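Local coordinates for protein beta-d-glucoside glucohydrolase (Hypocrea jecorina, PDB 3ZZ1) that probably hydrolyses terminal, non-reducing beta-D-glucosyl residues with release of beta-D-glucose, as a secreted enzyme of cellulose degradation, at residues A356-H361 against P390-P395; Y396-T401 against S510-V515. One frame throughout, in Å; residues are numbered along the deposited sequence.

Interaction 1 of 2, residues A356-H361 against P390-P395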
ATOM      1  N   ALA A 356     -19.693   7.981  13.045  1.00 14.67           N
ATOM      2  CA  ALA A 356     -19.917   9.352  12.593  1.00 14.70           C
ATOM      3  C   ALA A 356     -19.163  10.387  13.436  1.00 14.69           C
ATOM      4  O   ALA A 356     -18.794  11.449  12.930  1.00 14.75           O
ATOM      5  CB  ALA A 356     -21.409   9.663  12.573  1.00 14.78           C
ATOM      6  N   ILE A 357     -18.921  10.072  14.710  1.00 14.66           N
ATOM      7  CA  ILE A 357     -18.330  11.041  15.651  1.00 14.55           C
ATOM      8  C   ILE A 357     -16.910  10.718  16.138  1.00 14.68           C
ATOM      9  O   ILE A 357     -16.397   9.622  15.922  1.00 14.76           O
ATOM     10  CB  ILE A 357     -19.241  11.267  16.889  1.00 14.55           C
ATOM     11  CG1 ILE A 357     -19.397   9.964  17.690  1.00 14.13           C
ATOM     12  CG2 ILE A 357     -20.588  11.852  16.462  1.00 13.95           C
ATOM     13  CD1 ILE A 357     -19.776  10.178  19.150  1.00 14.91           C
ATOM     14  N   ILE A 358     -16.293  11.691  16.807  1.00 14.95           N
ATOM     15  CA  ILE A 358     -14.989  11.519  17.448  1.00 14.88           C
ATOM     16  C   ILE A 358     -15.082  10.466  18.559  1.00 15.14           C
ATOM     17  O   ILE A 358     -15.964  10.535  19.418  1.00 15.17           O
ATOM     18  CB  ILE A 358     -14.465  12.862  18.041  1.00 14.93           C
ATOM     19  CG1 ILE A 358     -14.179  13.896  16.937  1.00 14.53           C
ATOM     20  CG2 ILE A 358     -13.235  12.641  18.926  1.00 14.48           C
ATOM     21  CD1 ILE A 358     -13.017  13.552  16.013  1.00 12.84           C
ATOM     22  N   GLY A 359     -14.174   9.493  18.522  1.00 15.06           N
ATOM     23  CA  GLY A 359     -14.069   8.477  19.561  1.00 15.18           C
ATOM     24  C   GLY A 359     -12.629   8.311  20.009  1.00 15.42           C
ATOM     25  O   GLY A 359     -11.789   9.173  19.742  1.00 15.18           O
ATOM     26  N   ASN A 360     -12.342   7.198  20.681  1.00 15.72           N
ATOM     27  CA  ASN A 360     -11.005   6.930  21.216  1.00 16.21           C
ATOM     28  C   ASN A 360      -9.948   6.712  20.132  1.00 16.37           C
ATOM     29  O   ASN A 360      -8.759   6.914  20.368  1.00 16.37           O
ATOM     30  CB  ASN A 360     -11.036   5.741  22.182  1.00 16.29           C
ATOM     31  CG  ASN A 360     -11.644   6.091  23.535  1.00 16.81           C
ATOM     32  OD1 ASN A 360     -11.581   7.235  23.996  1.00 17.97           O
ATOM     33  ND2 ASN A 360     -12.227   5.095  24.185  1.00 17.09           N
ATOM     34  N   HIS A 361     -10.394   6.305  18.946  1.00 16.78           N
ATOM     35  CA  HIS A 361      -9.514   6.143  17.791  1.00 17.26           C
ATOM     36  C   HIS A 361      -8.952   7.488  17.319  1.00 17.79           C
ATOM     37  O   HIS A 361      -7.739   7.644  17.158  1.00 17.62           O
ATOM     38  CB  HIS A 361     -10.259   5.447  16.649  1.00 17.09           C
ATOM     39  CG  HIS A 361      -9.422   5.236  15.429  1.00 16.75           C
ATOM     40  ND1 HIS A 361      -9.450   6.094  14.351  1.00 16.67           N
ATOM     41  CD2 HIS A 361      -8.518   4.276  15.125  1.00 15.62           C
ATOM     42  CE1 HIS A 361      -8.601   5.668  13.435  1.00 16.37           C
ATOM     43  NE2 HIS A 361      -8.025   4.566  13.878  1.00 16.46           N
ATOM     44  N   PRO A 390      -2.816  14.588  14.690  1.00 14.15           N
ATOM     45  CA  PRO A 390      -2.638  15.941  15.215  1.00 13.99           C
ATOM     46  C   PRO A 390      -4.000  16.614  15.417  1.00 13.79           C
ATOM     47  O   PRO A 390      -4.139  17.525  16.232  1.00 13.40           O
ATOM     48  CB  PRO A 390      -1.839  16.638  14.113  1.00 13.98           C
ATOM     49  CG  PRO A 390      -2.187  15.897  12.862  1.00 13.89           C
ATOM     50  CD  PRO A 390      -2.397  14.470  13.281  1.00 14.09           C
ATOM     51  N   TYR A 391      -4.981  16.147  14.653  1.00 13.86           N
ATOM     52  CA  TYR A 391      -6.384  16.542  14.768  1.00 13.98           C
ATOM     53  C   TYR A 391      -7.169  15.480  14.005  1.00 14.17           C
ATOM     54  O   TYR A 391      -6.571  14.610  13.357  1.00 14.57           O
ATOM     55  CB  TYR A 391      -6.622  17.936  14.164  1.00 13.74           C
ATOM     56  CG  TYR A 391      -6.363  18.008  12.674  1.00 13.36           C
ATOM     57  CD1 TYR A 391      -5.085  18.269  12.183  1.00 13.17           C
ATOM     58  CD2 TYR A 391      -7.397  17.806  11.757  1.00 12.93           C
ATOM     59  CE1 TYR A 391      -4.837  18.329  10.814  1.00 13.01           C
ATOM     60  CE2 TYR A 391      -7.167  17.860  10.395  1.00 12.63           C
ATOM     61  CZ  TYR A 391      -5.883  18.122   9.929  1.00 13.40           C
ATOM     62  OH  TYR A 391      -5.645  18.173   8.575  1.00 13.44           O
ATOM     63  N   PHE A 392      -8.494  15.543  14.076  1.00 14.01           N
ATOM     64  CA  PHE A 392      -9.342  14.633  13.323  1.00 14.06           C
ATOM     65  C   PHE A 392     -10.685  15.290  13.045  1.00 14.14           C
ATOM     66  O   PHE A 392     -11.389  15.692  13.974  1.00 14.07           O
ATOM     67  CB  PHE A 392      -9.543  13.312  14.076  1.00 13.93           C
ATOM     68  CG  PHE A 392     -10.063  12.186  13.210  1.00 13.88           C
ATOM     69  CD1 PHE A 392     -11.399  12.158  12.794  1.00 13.86           C
ATOM     70  CD2 PHE A 392      -9.222  11.147  12.820  1.00 13.76           C
ATOM     71  CE1 PHE A 392     -11.880  11.129  11.996  1.00 13.25           C
ATOM     72  CE2 PHE A 392      -9.693  10.101  12.020  1.00 14.03           C
ATOM     73  CZ  PHE A 392     -11.027  10.089  11.609  1.00 13.58           C
ATOM     74  N   VAL A 393     -11.028  15.391  11.762  1.00 14.22           N
ATOM     75  CA  VAL A 393     -12.310  15.949  11.336  1.00 14.31           C
ATOM     76  C   VAL A 393     -13.342  14.830  11.180  1.00 14.45           C
ATOM     77  O   VAL A 393     -13.339  14.105  10.181  1.00 14.61           O
ATOM     78  CB  VAL A 393     -12.188  16.747  10.010  1.00 14.24           C
ATOM     79  CG1 VAL A 393     -13.496  17.468   9.693  1.00 14.53           C
ATOM     80  CG2 VAL A 393     -11.041  17.750  10.083  1.00 14.18           C
ATOM     81  N   ALA A 394     -14.223  14.697  12.174  1.00 14.44           N
ATOM     82  CA  ALA A 394     -15.276  13.684  12.160  1.00 14.35           C
ATOM     83  C   ALA A 394     -16.332  13.972  11.085  1.00 14.43           C
ATOM     84  O   ALA A 394     -16.645  15.136  10.821  1.00 14.41           O
ATOM     85  CB  ALA A 394     -15.928  13.577  13.532  1.00 14.55           C
ATOM     86  N   PRO A 395     -16.866  12.909  10.448  1.00 14.24           N
ATOM     87  CA  PRO A 395     -17.937  13.068   9.469  1.00 14.25           C
ATOM     88  C   PRO A 395     -19.100  13.919   9.990  1.00 14.42           C
ATOM     89  O   PRO A 395     -19.555  14.821   9.278  1.00 13.98           O
ATOM     90  CB  PRO A 395     -18.389  11.632   9.215  1.00 14.21           C
ATOM     91  CG  PRO A 395     -17.171  10.819   9.445  1.00 14.26           C
ATOM     92  CD  PRO A 395     -16.434  11.501  10.559  1.00 14.19           C
TER
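Ala356, Ile358, Phe392, Ala394 and Pro395 make a chiefly apolar contact between the two ends of the long loop that joins strand 348-352 to helix 395-404 in the C-terminal domain of this family 3 glycosidase. The touching parts run in nearly opposite directions, 159° apart, yet no hydrogen bond crosses between them. Ala394, at the N-cap position of helix 395-404, presents its methyl to the facing segment 356-361: CB lies 3.6 Å from Ala356 O and 3.8 Å from Ile358 N. Ile358 reaches in from beside it. With CG1 beside its own backbone N and chi2 at -67°, the terminal methyl is turned over the loop, and Ile358 CD1 comes to 3.4 Å from Phe392 O. The same methyl meets the ring obliquely, at 3.9 Å from Phe392 CD1, and leans on Ala394 CB at 3.8 Å. Beyond this contact the Phe392 ring meets Tyr389 edge to face and touches Ser510. At the helix start Ala356 O lies against the proline ring, 3.3 Å from Pro395 CD, and Pro395 N has no hydrogen to offer it. The interface therefore appears to depend on methyls, ring and proline fitting against one another and against two backbone oxygens, Ala356 O on Pro395 and Phe392 O on Ile358, while Ala356 O probably finds its hydrogen-bond partner in the first turn of the helix.

Interaction 2 of 2, residues Y396-T401 against S510-V515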
ATOM      1  N   TYR A 396     -19.556  13.650  11.218  1.00 14.60           N
ATOM      2  CA  TYR A 396     -20.694  14.386  11.786  1.00 15.03           C
ATOM      3  C   TYR A 396     -20.470  15.893  11.872  1.00 15.21           C
ATOM      4  O   TYR A 396     -21.320  16.674  11.448  1.00 15.35           O
ATOM      5  CB  TYR A 396     -21.109  13.857  13.167  1.00 14.88           C
ATOM      6  CG  TYR A 396     -22.052  14.814  13.876  1.00 15.05           C
ATOM      7  CD1 TYR A 396     -23.360  15.008  13.415  1.00 14.29           C
ATOM      8  CD2 TYR A 396     -21.623  15.560  14.976  1.00 14.35           C
ATOM      9  CE1 TYR A 396     -24.222  15.906  14.048  1.00 15.26           C
ATOM     10  CE2 TYR A 396     -22.476  16.457  15.614  1.00 14.98           C
ATOM     11  CZ  TYR A 396     -23.771  16.625  15.149  1.00 15.32           C
ATOM     12  OH  TYR A 396     -24.611  17.511  15.789  1.00 16.19           O
ATOM     13  N   ASP A 397     -19.338  16.287  12.448  1.00 15.79           N
ATOM     14  CA  ASP A 397     -19.019  17.696  12.661  1.00 16.03           C
ATOM     15  C   ASP A 397     -18.953  18.436  11.324  1.00 16.14           C
ATOM     16  O   ASP A 397     -19.463  19.552  11.198  1.00 16.27           O
ATOM     17  CB  ASP A 397     -17.715  17.838  13.457  1.00 15.96           C
ATOM     18  CG  ASP A 397     -17.840  17.321  14.897  1.00 16.68           C
ATOM     19  OD1 ASP A 397     -18.852  17.630  15.560  1.00 15.85           O
ATOM     20  OD2 ASP A 397     -16.922  16.613  15.374  1.00 16.84           O
ATOM     21  N   ALA A 398     -18.351  17.792  10.324  1.00 15.97           N
ATOM     22  CA  ALA A 398     -18.268  18.355   8.978  1.00 15.99           C
ATOM     23  C   ALA A 398     -19.631  18.408   8.288  1.00 16.08           C
ATOM     24  O   ALA A 398     -19.959  19.403   7.629  1.00 15.99           O
ATOM     25  CB  ALA A 398     -17.269  17.582   8.136  1.00 15.75           C
ATOM     26  N   ILE A 399     -20.419  17.343   8.433  1.00 16.29           N
ATOM     27  CA  ILE A 399     -21.758  17.294   7.836  1.00 16.67           C
ATOM     28  C   ILE A 399     -22.682  18.339   8.472  1.00 16.98           C
ATOM     29  O   ILE A 399     -23.427  19.028   7.764  1.00 17.13           O
ATOM     30  CB  ILE A 399     -22.370  15.867   7.879  1.00 16.68           C
ATOM     31  CG1 ILE A 399     -21.736  14.998   6.784  1.00 16.61           C
ATOM     32  CG2 ILE A 399     -23.902  15.904   7.716  1.00 16.31           C
ATOM     33  CD1 ILE A 399     -21.956  13.501   6.950  1.00 15.83           C
ATOM     34  N   ASN A 400     -22.603  18.464   9.796  1.00 17.27           N
ATOM     35  CA  ASN A 400     -23.397  19.431  10.552  1.00 17.73           C
ATOM     36  C   ASN A 400     -23.118  20.882  10.137  1.00 18.01           C
ATOM     37  O   ASN A 400     -24.052  21.655   9.936  1.00 17.79           O
ATOM     38  CB  ASN A 400     -23.179  19.243  12.060  1.00 17.59           C
ATOM     39  CG  ASN A 400     -24.144  20.063  12.910  1.00 18.32           C
ATOM     40  OD1 ASN A 400     -25.291  20.298  12.528  1.00 17.74           O
ATOM     41  ND2 ASN A 400     -23.678  20.493  14.081  1.00 19.60           N
ATOM     42  N   THR A 401     -21.840  21.234   9.995  1.00 18.36           N
ATOM     43  CA  THR A 401     -21.442  22.575   9.542  1.00 18.73           C
ATOM     44  C   THR A 401     -21.968  22.900   8.140  1.00 19.16           C
ATOM     45  O   THR A 401     -22.500  23.992   7.916  1.00 19.47           O
ATOM     46  CB  THR A 401     -19.910  22.760   9.587  1.00 18.58           C
ATOM     47  OG1 THR A 401     -19.465  22.671  10.943  1.00 18.99           O
ATOM     48  CG2 THR A 401     -19.490  24.120   9.015  1.00 18.32           C
ATOM     49  N   SER A 510     -11.041  12.890   7.308  1.00 12.59           N
ATOM     50  CA  SER A 510     -12.270  12.123   7.076  1.00 12.43           C
ATOM     51  C   SER A 510     -13.489  12.966   6.677  1.00 12.44           C
ATOM     52  O   SER A 510     -14.026  12.812   5.572  1.00 12.32           O
ATOM     53  CB  SER A 510     -12.609  11.280   8.310  1.00 12.46           C
ATOM     54  OG  SER A 510     -13.807  10.551   8.100  1.00 12.62           O
ATOM     55  N   GLY A 511     -13.918  13.842   7.583  1.00 12.20           N
ATOM     56  CA  GLY A 511     -15.160  14.601   7.411  1.00 12.24           C
ATOM     57  C   GLY A 511     -15.168  15.571   6.243  1.00 12.16           C
ATOM     58  O   GLY A 511     -16.148  15.643   5.501  1.00 12.18           O
ATOM     59  N   ASN A 512     -14.079  16.322   6.079  1.00 12.18           N
ATOM     60  CA  ASN A 512     -13.961  17.282   4.987  1.00 12.15           C
ATOM     61  C   ASN A 512     -14.025  16.596   3.633  1.00 12.20           C
ATOM     62  O   ASN A 512     -14.759  17.032   2.745  1.00 11.97           O
ATOM     63  CB  ASN A 512     -12.667  18.092   5.102  1.00 12.18           C
ATOM     64  CG  ASN A 512     -12.688  19.080   6.256  1.00 12.27           C
ATOM     65  OD1 ASN A 512     -13.746  19.544   6.678  1.00 11.59           O
ATOM     66  ND2 ASN A 512     -11.502  19.420   6.763  1.00 12.81           N
ATOM     67  N   ALA A 513     -13.262  15.510   3.497  1.00 12.06           N
ATOM     68  CA  ALA A 513     -13.237  14.707   2.277  1.00 12.09           C
ATOM     69  C   ALA A 513     -14.622  14.192   1.883  1.00 11.96           C
ATOM     70  O   ALA A 513     -14.988  14.220   0.702  1.00 11.97           O
ATOM     71  CB  ALA A 513     -12.282  13.539   2.448  1.00 12.04           C
ATOM     72  N   LEU A 514     -15.376  13.717   2.875  1.00 11.66           N
ATOM     73  CA  LEU A 514     -16.694  13.129   2.637  1.00 11.58           C
ATOM     74  C   LEU A 514     -17.705  14.188   2.183  1.00 11.63           C
ATOM     75  O   LEU A 514     -18.469  13.961   1.246  1.00 11.81           O
ATOM     76  CB  LEU A 514     -17.194  12.399   3.895  1.00 11.56           C
ATOM     77  CG  LEU A 514     -18.533  11.654   3.824  1.00 11.36           C
ATOM     78  CD1 LEU A 514     -18.523  10.535   2.783  1.00 11.02           C
ATOM     79  CD2 LEU A 514     -18.896  11.114   5.190  1.00 11.85           C
ATOM     80  N   VAL A 515     -17.691  15.338   2.852  1.00 11.58           N
ATOM     81  CA  VAL A 515     -18.548  16.467   2.498  1.00 11.85           C
ATOM     82  C   VAL A 515     -18.278  16.956   1.068  1.00 11.89           C
ATOM     83  O   VAL A 515     -19.222  17.220   0.322  1.00 11.56           O
ATOM     84  CB  VAL A 515     -18.422  17.620   3.528  1.00 11.90           C
ATOM     85  CG1 VAL A 515     -19.113  18.883   3.028  1.00 11.99           C
ATOM     86  CG2 VAL A 515     -19.012  17.198   4.864  1.00 12.05           C
TER
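Asn400 N donates a hydrogen bond to Tyr396 O at 2.8 Å, spanning the turn of helix 395-404 that carries Ala398 and Ile399 to helix 510-518. There the methyl of Ala398 presses on a backbone carbonyl: Ala398 CB stands 3.5 Å from Gly511 O and equally near the carbonyl carbon. Gly511 has no side chain, and a CB at its position would clash with Ala398 CB. The CA atoms of Ala398 and Gly511 are thus only 5.1 Å apart. The axes of the two segments approach to 8.0 Å and cross at -45°, a close helix-helix packing at an Ala/Gly pair within the C-terminal alpha/beta domain. One turn later Val515 points toward helix 395-404. Its CG2, set beside its own backbone N, lies 3.7 Å from Ala398 O and touches Ile399 CG1 at 4.0 Å. The Ile399 side chain crosses that of Val515 obliquely and carries the packing on: Ile399 CD1 lies 4.3 Å from Leu514 CD2. No hydrogen bond joins the segments; the contact is made by an alanine methyl, a glycine and the branched side chains of Ile399, Leu514 and Val515. Around it, Ile399 also touches Trp519 and Val515 touches Arg402, while Tyr396 packs on strand 409-413 and Ala513 on helix 320-329.

How the interactions relate
Following the chain from strand 348-352, interaction 1 closes a loop whose 28 intervening residues contain neither helix nor strand, and ends where helix 395-404 begins. Interaction 2 opens at the next residue, so the two are in series; its own return comes only with helix 510-518, after 108 residues that include strands of the domain's central sheet. Their centres are about 10 Å apart, and backbone hydrogen bonds probably join them: Ala356 O is held by Tyr396 N, and Val393 O by Gly511 N at 2.7 Å. The loop is thereby tied to the starts of both helices, beside the mixed beta-sheet of the alpha/beta domain.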